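Local coordinates for protein dihydrofolate reductase (Schistosoma mansoni, PDB 3VCO) that reduces 7,8-dihydrofolate to tetrahydrofolate with NADPH, a key step of folate metabolism that supports thymidylate, purine and glycine synthesis, at residues Val25-Lys37 and Cys161-Leu173. Numbering follows the deposited sequence.
Sequences VVVAVSENWGIGK and CDTYFPKVDWDKL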
ATOM      1  N   VAL A  25       2.054  -2.643   4.541  1.00 25.75           N
ATOM      2  CA  VAL A  25       2.648  -1.757   3.589  1.00 25.95           C
ATOM      3  C   VAL A  25       2.526  -2.444   2.235  1.00 24.77           C
ATOM      4  O   VAL A  25       2.881  -3.616   2.103  1.00 27.80           O
ATOM      5  CB  VAL A  25       4.106  -1.552   3.947  1.00 31.38           C
ATOM      6  CG1 VAL A  25       4.810  -0.872   2.823  1.00 36.05           C
ATOM      7  CG2 VAL A  25       4.187  -0.721   5.217  1.00 30.58           C
ATOM      8  N   VAL A  26       2.025  -1.719   1.234  1.00 21.44           N
ATOM      9  CA  VAL A  26       1.969  -2.288  -0.123  1.00 24.10           C
ATOM     10  C   VAL A  26       2.848  -1.408  -1.033  1.00 19.85           C
ATOM     11  O   VAL A  26       2.650  -0.206  -1.090  1.00 26.58           O
ATOM     12  CB  VAL A  26       0.526  -2.281  -0.676  1.00 30.98           C
ATOM     13  CG1 VAL A  26       0.450  -2.989  -2.070  1.00 31.13           C
ATOM     14  CG2 VAL A  26      -0.390  -2.969   0.326  1.00 29.40           C
ATOM     15  N   VAL A  27       3.781  -2.027  -1.740  1.00 25.06           N
ATOM     16  CA  VAL A  27       4.742  -1.269  -2.527  1.00 26.33           C
ATOM     17  C   VAL A  27       5.285  -2.143  -3.662  1.00 27.51           C
ATOM     18  O   VAL A  27       5.340  -3.390  -3.534  1.00 29.81           O
ATOM     19  CB  VAL A  27       5.905  -0.841  -1.594  1.00 28.39           C
ATOM     20  CG1 VAL A  27       6.599  -2.078  -1.017  1.00 24.84           C
ATOM     21  CG2 VAL A  27       6.896   0.097  -2.291  1.00 28.97           C
ATOM     22  N   ALA A  28       5.683  -1.495  -4.764  1.00 29.31           N
ATOM     23  CA  ALA A  28       6.383  -2.148  -5.867  1.00 36.02           C
ATOM     24  C   ALA A  28       7.805  -1.639  -5.828  1.00 33.06           C
ATOM     25  O   ALA A  28       8.036  -0.437  -5.696  1.00 32.34           O
ATOM     26  CB  ALA A  28       5.732  -1.813  -7.236  1.00 32.65           C
ATOM     27  N   VAL A  29       8.784  -2.536  -5.911  1.00 33.99           N
ATOM     28  CA  VAL A  29      10.176  -2.101  -5.830  1.00 35.21           C
ATOM     29  C   VAL A  29      11.041  -2.716  -6.939  1.00 32.67           C
ATOM     30  O   VAL A  29      10.804  -3.847  -7.354  1.00 39.47           O
ATOM     31  CB  VAL A  29      10.806  -2.382  -4.451  1.00 40.70           C
ATOM     32  CG1 VAL A  29      10.007  -1.696  -3.368  1.00 34.94           C
ATOM     33  CG2 VAL A  29      10.941  -3.917  -4.172  1.00 33.63           C
ATOM     34  N   SER A  30      11.988  -1.945  -7.449  1.00 33.16           N
ATOM     35  CA  SER A  30      12.983  -2.470  -8.371  1.00 36.59           C
ATOM     36  C   SER A  30      14.105  -3.264  -7.651  1.00 37.71           C
ATOM     37  O   SER A  30      14.116  -3.412  -6.421  1.00 38.99           O
ATOM     38  CB  SER A  30      13.619  -1.307  -9.146  1.00 40.88           C
ATOM     39  OG  SER A  30      14.265  -0.424  -8.249  1.00 53.68           O
ATOM     40  N   GLU A  31      15.061  -3.745  -8.439  1.00 40.85           N
ATOM     41  CA  GLU A  31      16.204  -4.511  -7.944  1.00 41.97           C
ATOM     42  C   GLU A  31      16.927  -3.959  -6.721  1.00 56.74           C
ATOM     43  O   GLU A  31      17.395  -4.725  -5.879  1.00 60.79           O
ATOM     44  CB  GLU A  31      17.202  -4.750  -9.067  1.00 46.93           C
ATOM     45  CG  GLU A  31      17.760  -3.503  -9.757  1.00 55.69           C
ATOM     46  CD  GLU A  31      16.893  -2.978 -10.895  1.00 53.38           C
ATOM     47  OE1 GLU A  31      15.689  -3.383 -11.022  1.00 49.62           O
ATOM     48  OE2 GLU A  31      17.418  -2.122 -11.633  1.00 56.26           O
ATOM     49  N   ASN A  32      17.012  -2.639  -6.618  1.00 58.00           N
ATOM     50  CA  ASN A  32      17.610  -2.017  -5.438  1.00 56.84           C
ATOM     51  C   ASN A  32      16.648  -1.362  -4.472  1.00 51.81           C
ATOM     52  O   ASN A  32      16.977  -0.359  -3.851  1.00 57.44           O
ATOM     53  CB  ASN A  32      18.603  -0.981  -5.884  1.00 57.07           C
ATOM     54  CG  ASN A  32      19.743  -1.602  -6.573  1.00 57.18           C
ATOM     55  OD1 ASN A  32      19.989  -2.800  -6.401  1.00 55.42           O
ATOM     56  ND2 ASN A  32      20.447  -0.827  -7.367  1.00 56.68           N
ATOM     57  N   TRP A  33      15.483  -1.969  -4.322  1.00 42.87           N
ATOM     58  CA  TRP A  33      14.327  -1.344  -3.689  1.00 48.70           C
ATOM     59  C   TRP A  33      14.171   0.166  -4.010  1.00 54.25           C
ATOM     60  O   TRP A  33      13.876   0.967  -3.122  1.00 56.46           O
ATOM     61  CB  TRP A  33      14.255  -1.654  -2.172  1.00 57.80           C
ATOM     62  CG  TRP A  33      13.987  -3.136  -1.814  1.00 55.95           C
ATOM     63  CD1 TRP A  33      14.756  -4.237  -2.167  1.00 64.23           C
ATOM     64  CD2 TRP A  33      12.914  -3.656  -1.005  1.00 55.08           C
ATOM     65  NE1 TRP A  33      14.210  -5.386  -1.640  1.00 62.66           N
ATOM     66  CE2 TRP A  33      13.075  -5.055  -0.926  1.00 57.58           C
ATOM     67  CE3 TRP A  33      11.825  -3.073  -0.347  1.00 53.33           C
ATOM     68  CZ2 TRP A  33      12.186  -5.874  -0.206  1.00 46.58           C
ATOM     69  CZ3 TRP A  33      10.937  -3.906   0.358  1.00 49.53           C
ATOM     70  CH2 TRP A  33      11.130  -5.280   0.411  1.00 43.95           C
ATOM     71  N   GLY A  34      14.382   0.539  -5.278  1.00 43.48           N
ATOM     72  CA  GLY A  34      13.806   1.768  -5.816  1.00 38.26           C
ATOM     73  C   GLY A  34      12.268   1.636  -5.864  1.00 34.92           C
ATOM     74  O   GLY A  34      11.730   0.571  -6.191  1.00 36.43           O
ATOM     75  N   ILE A  35      11.547   2.694  -5.524  1.00 34.51           N
ATOM     76  CA  ILE A  35      10.070   2.611  -5.473  1.00 37.94           C
ATOM     77  C   ILE A  35       9.417   2.654  -6.880  1.00 54.12           C
ATOM     78  O   ILE A  35       9.684   3.573  -7.661  1.00 52.70           O
ATOM     79  CB  ILE A  35       9.444   3.719  -4.574  1.00 51.01           C
ATOM     80  CG1 ILE A  35       9.938   3.597  -3.138  1.00 44.17           C
ATOM     81  CG2 ILE A  35       7.917   3.653  -4.610  1.00 51.56           C
ATOM     82  CD1 ILE A  35       9.410   4.669  -2.226  1.00 41.91           C
ATOM     83  N   GLY A  36       8.570   1.655  -7.165  1.00 54.00           N
ATOM     84  CA  GLY A  36       7.830   1.551  -8.410  1.00 47.15           C
ATOM     85  C   GLY A  36       6.710   2.572  -8.534  1.00 47.63           C
ATOM     86  O   GLY A  36       5.543   2.280  -8.212  1.00 46.42           O
ATOM     87  N   LYS A  37       7.080   3.775  -8.988  1.00 45.16           N
ATOM     88  CA  LYS A  37       6.155   4.882  -9.185  1.00 47.48           C
ATOM     89  C   LYS A  37       6.632   5.711 -10.383  1.00 61.83           C
ATOM     90  O   LYS A  37       7.728   5.484 -10.911  1.00 65.73           O
ATOM     91  CB  LYS A  37       6.115   5.753  -7.930  1.00 47.35           C
ATOM     92  CG  LYS A  37       7.311   6.680  -7.835  1.00 56.58           C
ATOM     93  CD  LYS A  37       7.264   7.552  -6.614  1.00 55.56           C
ATOM     94  CE  LYS A  37       8.423   8.509  -6.607  1.00 50.09           C
ATOM     95  NZ  LYS A  37       8.185   9.719  -7.433  1.00 55.28           N
ATOM     96  N   CYS A 161      14.187   3.212 -11.312  1.00 76.90           N
ATOM     97  CA  CYS A 161      13.360   3.793 -10.253  1.00 73.71           C
ATOM     98  C   CYS A 161      14.272   4.477  -9.245  1.00 83.66           C
ATOM     99  O   CYS A 161      15.004   3.808  -8.511  1.00 88.71           O
ATOM    100  CB  CYS A 161      12.485   2.716  -9.581  1.00 51.44           C
ATOM    101  SG  CYS A 161      10.998   2.418 -10.567  1.00 71.62           S
ATOM    102  N   ASP A 162      14.232   5.809  -9.222  1.00 82.64           N
ATOM    103  CA  ASP A 162      15.225   6.599  -8.485  1.00 80.05           C
ATOM    104  C   ASP A 162      14.773   7.277  -7.171  1.00 72.15           C
ATOM    105  O   ASP A 162      15.548   8.019  -6.579  1.00 76.79           O
ATOM    106  CB  ASP A 162      15.872   7.631  -9.415  1.00 93.03           C
ATOM    107  CG  ASP A 162      14.846   8.408 -10.215  1.00 97.69           C
ATOM    108  OD1 ASP A 162      15.168   8.834 -11.351  1.00 97.32           O
ATOM    109  OD2 ASP A 162      13.709   8.575  -9.704  1.00 95.65           O
ATOM    110  N   THR A 163      13.542   7.051  -6.720  1.00 56.96           N
ATOM    111  CA  THR A 163      13.178   7.360  -5.332  1.00 50.02           C
ATOM    112  C   THR A 163      13.328   6.026  -4.637  1.00 52.96           C
ATOM    113  O   THR A 163      13.017   5.005  -5.241  1.00 57.64           O
ATOM    114  CB  THR A 163      11.693   7.885  -5.203  1.00 48.57           C
ATOM    115  OG1 THR A 163      11.639   9.282  -5.544  1.00 63.19           O
ATOM    116  CG2 THR A 163      11.134   7.703  -3.794  1.00 51.38           C
ATOM    117  N   TYR A 164      13.818   6.006  -3.399  1.00 50.50           N
ATOM    118  CA  TYR A 164      14.051   4.725  -2.726  1.00 43.27           C
ATOM    119  C   TYR A 164      13.141   4.417  -1.586  1.00 44.76           C
ATOM    120  O   TYR A 164      12.722   5.292  -0.856  1.00 51.74           O
ATOM    121  CB  TYR A 164      15.514   4.541  -2.319  1.00 46.09           C
ATOM    122  CG  TYR A 164      16.390   4.324  -3.544  1.00 51.51           C
ATOM    123  CD1 TYR A 164      16.686   3.031  -3.997  1.00 44.75           C
ATOM    124  CD2 TYR A 164      16.899   5.400  -4.265  1.00 59.90           C
ATOM    125  CE1 TYR A 164      17.463   2.815  -5.136  1.00 45.68           C
ATOM    126  CE2 TYR A 164      17.687   5.194  -5.414  1.00 66.87           C
ATOM    127  CZ  TYR A 164      17.954   3.901  -5.836  1.00 68.75           C
ATOM    128  OH  TYR A 164      18.727   3.686  -6.953  1.00 79.57           O
ATOM    129  N   PHE A 165      12.827   3.140  -1.460  1.00 34.24           N
ATOM    130  CA  PHE A 165      12.133   2.626  -0.305  1.00 34.83           C
ATOM    131  C   PHE A 165      13.012   2.804   0.932  1.00 39.85           C
ATOM    132  O   PHE A 165      14.236   2.761   0.856  1.00 47.21           O
ATOM    133  CB  PHE A 165      11.792   1.162  -0.533  1.00 38.95           C
ATOM    134  CG  PHE A 165      10.743   0.627   0.403  1.00 36.82           C
ATOM    135  CD1 PHE A 165       9.424   1.076   0.323  1.00 30.98           C
ATOM    136  CD2 PHE A 165      11.080  -0.315   1.382  1.00 36.09           C
ATOM    137  CE1 PHE A 165       8.439   0.571   1.198  1.00 30.22           C
ATOM    138  CE2 PHE A 165      10.105  -0.806   2.260  1.00 31.72           C
ATOM    139  CZ  PHE A 165       8.805  -0.344   2.184  1.00 31.87           C
ATOM    140  N   PRO A 166      12.381   3.057   2.084  1.00 42.74           N
ATOM    141  CA  PRO A 166      13.104   3.252   3.354  1.00 44.27           C
ATOM    142  C   PRO A 166      13.968   2.042   3.644  1.00 44.14           C
ATOM    143  O   PRO A 166      13.684   0.985   3.109  1.00 44.62           O
ATOM    144  CB  PRO A 166      11.971   3.376   4.387  1.00 42.79           C
ATOM    145  CG  PRO A 166      10.851   3.966   3.620  1.00 43.53           C
ATOM    146  CD  PRO A 166      10.957   3.424   2.186  1.00 34.09           C
ATOM    147  N   LYS A 167      15.038   2.196   4.418  1.00 50.49           N
ATOM    148  CA  LYS A 167      15.893   1.058   4.745  1.00 49.49           C
ATOM    149  C   LYS A 167      15.129  -0.034   5.500  1.00 52.28           C
ATOM    150  O   LYS A 167      14.361   0.242   6.420  1.00 50.88           O
ATOM    151  CB  LYS A 167      17.127   1.484   5.552  1.00 61.48           C
ATOM    152  CG  LYS A 167      17.833   2.732   5.040  1.00 74.27           C
ATOM    153  CD  LYS A 167      18.146   2.665   3.549  1.00 80.05           C
ATOM    154  CE  LYS A 167      19.055   3.835   3.166  1.00 88.17           C
ATOM    155  NZ  LYS A 167      18.616   5.115   3.808  1.00 88.46           N
ATOM    156  N   VAL A 168      15.324  -1.275   5.070  1.00 50.45           N
ATOM    157  CA  VAL A 168      14.781  -2.448   5.748  1.00 43.91           C
ATOM    158  C   VAL A 168      15.951  -3.427   5.743  1.00 45.60           C
ATOM    159  O   VAL A 168      16.752  -3.411   4.795  1.00 48.17           O
ATOM    160  CB  VAL A 168      13.647  -3.101   4.934  1.00 46.93           C
ATOM    161  CG1 VAL A 168      12.978  -4.180   5.751  1.00 46.57           C
ATOM    162  CG2 VAL A 168      12.628  -2.077   4.490  1.00 50.18           C
ATOM    163  N   ASP A 169      16.077  -4.273   6.764  1.00 43.64           N
ATOM    164  CA  ASP A 169      17.046  -5.381   6.654  1.00 56.52           C
ATOM    165  C   ASP A 169      16.359  -6.629   6.073  1.00 55.55           C
ATOM    166  O   ASP A 169      15.753  -7.438   6.812  1.00 47.08           O
ATOM    167  CB  ASP A 169      17.780  -5.659   7.970  1.00 72.28           C
ATOM    168  CG  ASP A 169      16.866  -5.627   9.171  1.00 85.88           C
ATOM    169  OD1 ASP A 169      17.313  -6.079  10.252  1.00 90.18           O
ATOM    170  OD2 ASP A 169      15.711  -5.152   9.037  1.00 88.56           O
ATOM    171  N   TRP A 170      16.413  -6.749   4.741  1.00 53.04           N
ATOM    172  CA  TRP A 170      15.631  -7.767   4.034  1.00 53.49           C
ATOM    173  C   TRP A 170      16.085  -9.162   4.418  1.00 61.49           C
ATOM    174  O   TRP A 170      15.315 -10.119   4.305  1.00 61.63           O
ATOM    175  CB  TRP A 170      15.755  -7.645   2.522  1.00 60.14           C
ATOM    176  CG  TRP A 170      15.747  -6.271   1.981  1.00 63.29           C
ATOM    177  CD1 TRP A 170      14.684  -5.427   1.895  1.00 57.58           C
ATOM    178  CD2 TRP A 170      16.856  -5.594   1.385  1.00 72.35           C
ATOM    179  NE1 TRP A 170      15.071  -4.248   1.304  1.00 62.01           N
ATOM    180  CE2 TRP A 170      16.400  -4.327   0.978  1.00 73.08           C
ATOM    181  CE3 TRP A 170      18.200  -5.934   1.167  1.00 87.12           C
ATOM    182  CZ2 TRP A 170      17.240  -3.389   0.362  1.00 84.34           C
ATOM    183  CZ3 TRP A 170      19.042  -5.006   0.555  1.00 91.61           C
ATOM    184  CH2 TRP A 170      18.526  -3.781   0.088  0.50 91.19           C
ATOM    185  N   ASP A 171      17.347  -9.262   4.844  1.00 60.87           N
ATOM    186  CA  ASP A 171      17.919 -10.527   5.285  1.00 69.06           C
ATOM    187  C   ASP A 171      17.127 -11.112   6.460  1.00 70.87           C
ATOM    188  O   ASP A 171      17.042 -12.332   6.622  1.00 74.69           O
ATOM    189  CB  ASP A 171      19.403 -10.368   5.643  1.00 79.62           C
ATOM    190  CG  ASP A 171      19.681  -9.141   6.493  1.00 82.51           C
ATOM    191  OD1 ASP A 171      19.141  -8.064   6.164  1.00 82.80           O
ATOM    192  OD2 ASP A 171      20.448  -9.249   7.479  1.00 82.04           O
ATOM    193  N   LYS A 172      16.529 -10.234   7.263  1.00 62.01           N
ATOM    194  CA  LYS A 172      15.768 -10.665   8.429  1.00 59.48           C
ATOM    195  C   LYS A 172      14.255 -10.731   8.183  1.00 55.11           C
ATOM    196  O   LYS A 172      13.510 -11.210   9.035  1.00 59.67           O
ATOM    197  CB  LYS A 172      16.099  -9.769   9.616  1.00 61.05           C
ATOM    198  CG  LYS A 172      17.590  -9.867  10.007  1.00 71.70           C
ATOM    199  CD  LYS A 172      17.928  -9.010  11.220  1.00 77.20           C
ATOM    200  CE  LYS A 172      19.427  -8.927  11.443  1.00 84.75           C
ATOM    201  NZ  LYS A 172      20.127  -8.376  10.243  1.00 87.70           N
ATOM    202  N   LEU A 173      13.804 -10.252   7.025  1.00 48.32           N
ATOM    203  CA  LEU A 173      12.386 -10.337   6.683  1.00 47.28           C
ATOM    204  C   LEU A 173      11.949 -11.799   6.687  1.00 46.79           C
ATOM    205  O   LEU A 173      12.679 -12.691   6.244  1.00 49.27           O
ATOM    206  CB  LEU A 173      12.098  -9.717   5.323  1.00 46.71           C
ATOM    207  CG  LEU A 173      12.206  -8.194   5.157  1.00 49.47           C
ATOM    208  CD1 LEU A 173      11.976  -7.809   3.707  1.00 45.98           C
ATOM    209  CD2 LEU A 173      11.269  -7.420   6.050  1.00 45.27           C
TER
HETATM  210  O   HOH W   1      10.753   5.738  -7.725  1.00 47.32           O
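W33 meets two aromatic residues of 161-173, W170 over one face and F165 at the edge. W170 lies face to face with it: the five-membered rings have centroids 3.7 Å apart and planes inclined at 24°, and W170 NE1 stands over the centre of the indole. Since W33 NE1 and W170 NE1 are both donors, their approach at 3.3 Å belongs to the stack and is no hydrogen bond. F165 CD2 comes to 3.3 Å from W33 CE3, its ring and the six-membered ring of W33 inclined at 43°, neither a stack nor edge-to-face. V29 CG2 sits toward the rim of the indole face opposite W170.

The backbones fix this register. F165 N donates to W33 O at 2.9 Å, and I35 N donates to T163 O at 2.8 Å. These two bonds make the single bridge of G34 with Y164. C161 O also sits 3.6 Å from G34 CA in a CA-H...O contact, a closeness that suits a glycine.

With CG anti to its backbone N (chi1 -163°), F165 brings its ring to V25 CG1 at the edge and obliquely against V27, whose CG2 lies 3.8 Å from F165 CD1. I35 CG1 meets the ring edge, and P166 CD sits toward the rim of one face.

G34-K37, with A28, belong to the NADP(+) site by similarity, so the loop following strand 23-29 probably borders the cofactor. The 161-173 loop packs over the face of strand 23-29 that carries V25, V27 and V29, between its sheet neighbours 125-130 and 148-156, F165 reaching L141 and Y137 of helix 134-142, W33 meeting H154 of strand 148-156, and L173 resting on strand 191-200.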